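Local atomic coordinates of extracellular solute-binding protein, family 1 (Bifidobacterium longum subsp. infantis, PDB entry 6FTH), a protein that probably binds human milk oligosaccharides outside the cell and delivers them to an ABC transporter for uptake. Residues I201-S206 with K274-C279. Numbering follows the deposited sequence.
Sequences IRKLDS and KTFDAC
Arg202 lies flat across one face of the Phe276 ring, its whole side chain from CB to the guanidinium following the aromatic surface. With CG anti to the carbonyl carbon (chi1 -77°) and the chain extended from there to NE, Arg202 CD comes over the middle of the Phe276 ring, 3.9 Å from its centroid in a CH-pi contact, and the guanidinium lies beyond it toward Phe276 CD2. Guanidinium and ring planes are 13° apart, and Arg202 CZ sits 4.0 Å from the ring centroid, a stacked cation-pi pair. A water in the guanidinium plane accepts from Arg202 NE and donates to Phe276 O, a bridge that is likely to limit rotation of the group; NH1 makes a weak hydrogen bond to Tyr210 O. The contact joins the loop that follows strand 197-199, an outermost strand of one of the mixed sheets of this periplasmic-binding-protein-like fold, to the start of helix 276-284. Thr275 is the N-cap of that helix, its OG1 accepting from Ala278 N at 2.8 Å. An alanine in place of Arg202 would probably leave this face of Phe276 without its cationic partner and the bridging water without its NE donor. Lys203 meets the same ring at its edge, where its carbonyl O lies in the ring plane 3.3 Å from Phe276 CE1. Lys203 CD packs 3.2 Å from Lys274 O, and bends at chi3 and chi4 turn the chain back so that Lys203 NZ donates a hydrogen bond to Leu204 O at 2.7 Å. A second water accepts from Lys203 N and donates to Lys274 O, linking the two backbones.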
loop_
_atom_site.group_PDB
_atom_site.type_symbol
_atom_site.label_atom_id
_atom_site.label_comp_id
_atom_site.label_asym_id
_atom_site.label_seq_id
_atom_site.Cartn_x
_atom_site.Cartn_y
_atom_site.Cartn_z
ATOM N N ILE A 201 -18.750 -1.721 -0.087
ATOM C CA ILE A 201 -17.627 -1.260 0.712
ATOM C C ILE A 201 -17.158 -2.401 1.606
ATOM O O ILE A 201 -17.938 -3.281 1.991
ATOM C CB ILE A 201 -17.986 -0.002 1.551
ATOM C CG1 ILE A 201 -19.232 -0.238 2.416
ATOM C CG2 ILE A 201 -18.185 1.213 0.649
ATOM C CD1 ILE A 201 -19.445 0.826 3.508
ATOM N N ARG A 202 -15.872 -2.374 1.931
ATOM C CA ARG A 202 -15.241 -3.314 2.844
ATOM C C ARG A 202 -15.622 -3.022 4.284
ATOM O O ARG A 202 -15.876 -1.876 4.664
ATOM C CB ARG A 202 -13.722 -3.159 2.777
ATOM C CG ARG A 202 -13.077 -3.781 1.549
ATOM C CD ARG A 202 -11.547 -3.671 1.606
ATOM N NE ARG A 202 -10.913 -4.757 0.847
ATOM C CZ ARG A 202 -9.622 -5.073 0.899
ATOM N NH1 ARG A 202 -8.783 -4.379 1.660
ATOM N NH2 ARG A 202 -9.171 -6.100 0.188
ATOM N N LYS A 203 -15.607 -4.074 5.103
ATOM C CA LYS A 203 -15.773 -3.897 6.529
ATOM C C LYS A 203 -14.560 -3.161 7.089
ATOM O O LYS A 203 -13.540 -3.014 6.424
ATOM C CB LYS A 203 -15.928 -5.260 7.223
ATOM C CG LYS A 203 -14.662 -6.115 7.249
ATOM C CD LYS A 203 -14.882 -7.428 8.041
ATOM C CE LYS A 203 -15.015 -7.216 9.529
ATOM N NZ LYS A 203 -13.729 -6.748 10.143
ATOM N N LEU A 204 -14.666 -2.740 8.339
ATOM C CA LEU A 204 -13.581 -2.039 8.994
ATOM C C LEU A 204 -12.589 -3.014 9.632
ATOM O O LEU A 204 -12.843 -4.216 9.763
ATOM C CB LEU A 204 -14.136 -1.055 10.026
ATOM C CG LEU A 204 -15.192 -0.081 9.534
ATOM C CD1 LEU A 204 -15.610 0.844 10.639
ATOM C CD2 LEU A 204 -14.707 0.732 8.333
ATOM N N ASP A 205 -11.430 -2.472 10.006
ATOM C CA ASP A 205 -10.347 -3.190 10.673
ATOM C C ASP A 205 -9.840 -2.252 11.764
ATOM O O ASP A 205 -10.472 -1.232 12.060
ATOM C CB ASP A 205 -9.274 -3.620 9.660
ATOM C CG ASP A 205 -8.474 -4.859 10.100
ATOM O OD1 ASP A 205 -8.155 -4.995 11.294
ATOM O OD2 ASP A 205 -8.141 -5.688 9.223
ATOM N N SER A 206 -8.707 -2.593 12.364
ATOM C CA SER A 206 -8.150 -1.777 13.438
ATOM C C SER A 206 -7.363 -0.583 12.920
ATOM O O SER A 206 -6.856 0.215 13.716
ATOM C CB SER A 206 -7.255 -2.640 14.325
ATOM O OG SER A 206 -6.228 -3.212 13.552
ATOM N N LYS A 274 -19.044 -8.784 6.408
ATOM C CA LYS A 274 -18.590 -9.545 5.250
ATOM C C LYS A 274 -17.067 -9.595 5.239
ATOM O O LYS A 274 -16.402 -8.587 5.481
ATOM C CB LYS A 274 -19.072 -8.846 3.971
ATOM C CG LYS A 274 -20.573 -8.902 3.734
ATOM C CD LYS A 274 -20.949 -10.030 2.754
ATOM C CE LYS A 274 -20.608 -9.671 1.304
ATOM N NZ LYS A 274 -21.485 -8.572 0.774
ATOM N N THR A 275 -16.496 -10.758 4.932
ATOM C CA THR A 275 -15.043 -10.833 4.789
ATOM C C THR A 275 -14.598 -10.022 3.574
ATOM O O THR A 275 -15.366 -9.817 2.630
ATOM C CB THR A 275 -14.590 -12.284 4.595
ATOM O OG1 THR A 275 -15.006 -12.743 3.304
ATOM C CG2 THR A 275 -15.182 -13.199 5.678
ATOM N N PHE A 276 -13.339 -9.566 3.589
ATOM C CA PHE A 276 -12.806 -8.902 2.404
ATOM C C PHE A 276 -12.919 -9.801 1.178
ATOM O O PHE A 276 -13.209 -9.322 0.074
ATOM C CB PHE A 276 -11.343 -8.488 2.608
ATOM C CG PHE A 276 -11.150 -7.338 3.559
ATOM C CD1 PHE A 276 -12.226 -6.695 4.130
ATOM C CD2 PHE A 276 -9.877 -6.891 3.862
ATOM C CE1 PHE A 276 -12.044 -5.637 5.014
ATOM C CE2 PHE A 276 -9.691 -5.821 4.732
ATOM C CZ PHE A 276 -10.789 -5.204 5.306
ATOM N N ASP A 277 -12.685 -11.109 1.347
ATOM C CA ASP A 277 -12.802 -12.031 0.215
ATOM C C ASP A 277 -14.236 -12.083 -0.308
ATOM O O ASP A 277 -14.474 -12.063 -1.520
ATOM C CB ASP A 277 -12.323 -13.428 0.630
ATOM C CG ASP A 277 -10.808 -13.505 0.851
ATOM O OD1 ASP A 277 -10.081 -12.602 0.399
ATOM O OD2 ASP A 277 -10.339 -14.486 1.474
ATOM N N ALA A 278 -15.213 -12.166 0.596
ATOM C CA ALA A 278 -16.605 -12.202 0.163
ATOM C C ALA A 278 -16.970 -10.929 -0.570
ATOM O O ALA A 278 -17.703 -10.961 -1.561
ATOM C CB ALA A 278 -17.526 -12.392 1.367
ATOM N N CYS A 279 -16.457 -9.791 -0.098
ATOM C CA CYS A 279 -16.729 -8.529 -0.768
ATOM C C CYS A 279 -16.135 -8.532 -2.170
ATOM O O CYS A 279 -16.801 -8.133 -3.135
ATOM C CB CYS A 279 -16.178 -7.385 0.093
ATOM S SG CYS A 279 -16.552 -5.703 -0.493
HETATM O O HOH W 1 -12.541 -6.523 -0.579
HETATM O O HOH W 2 -15.720 -6.656 3.696
#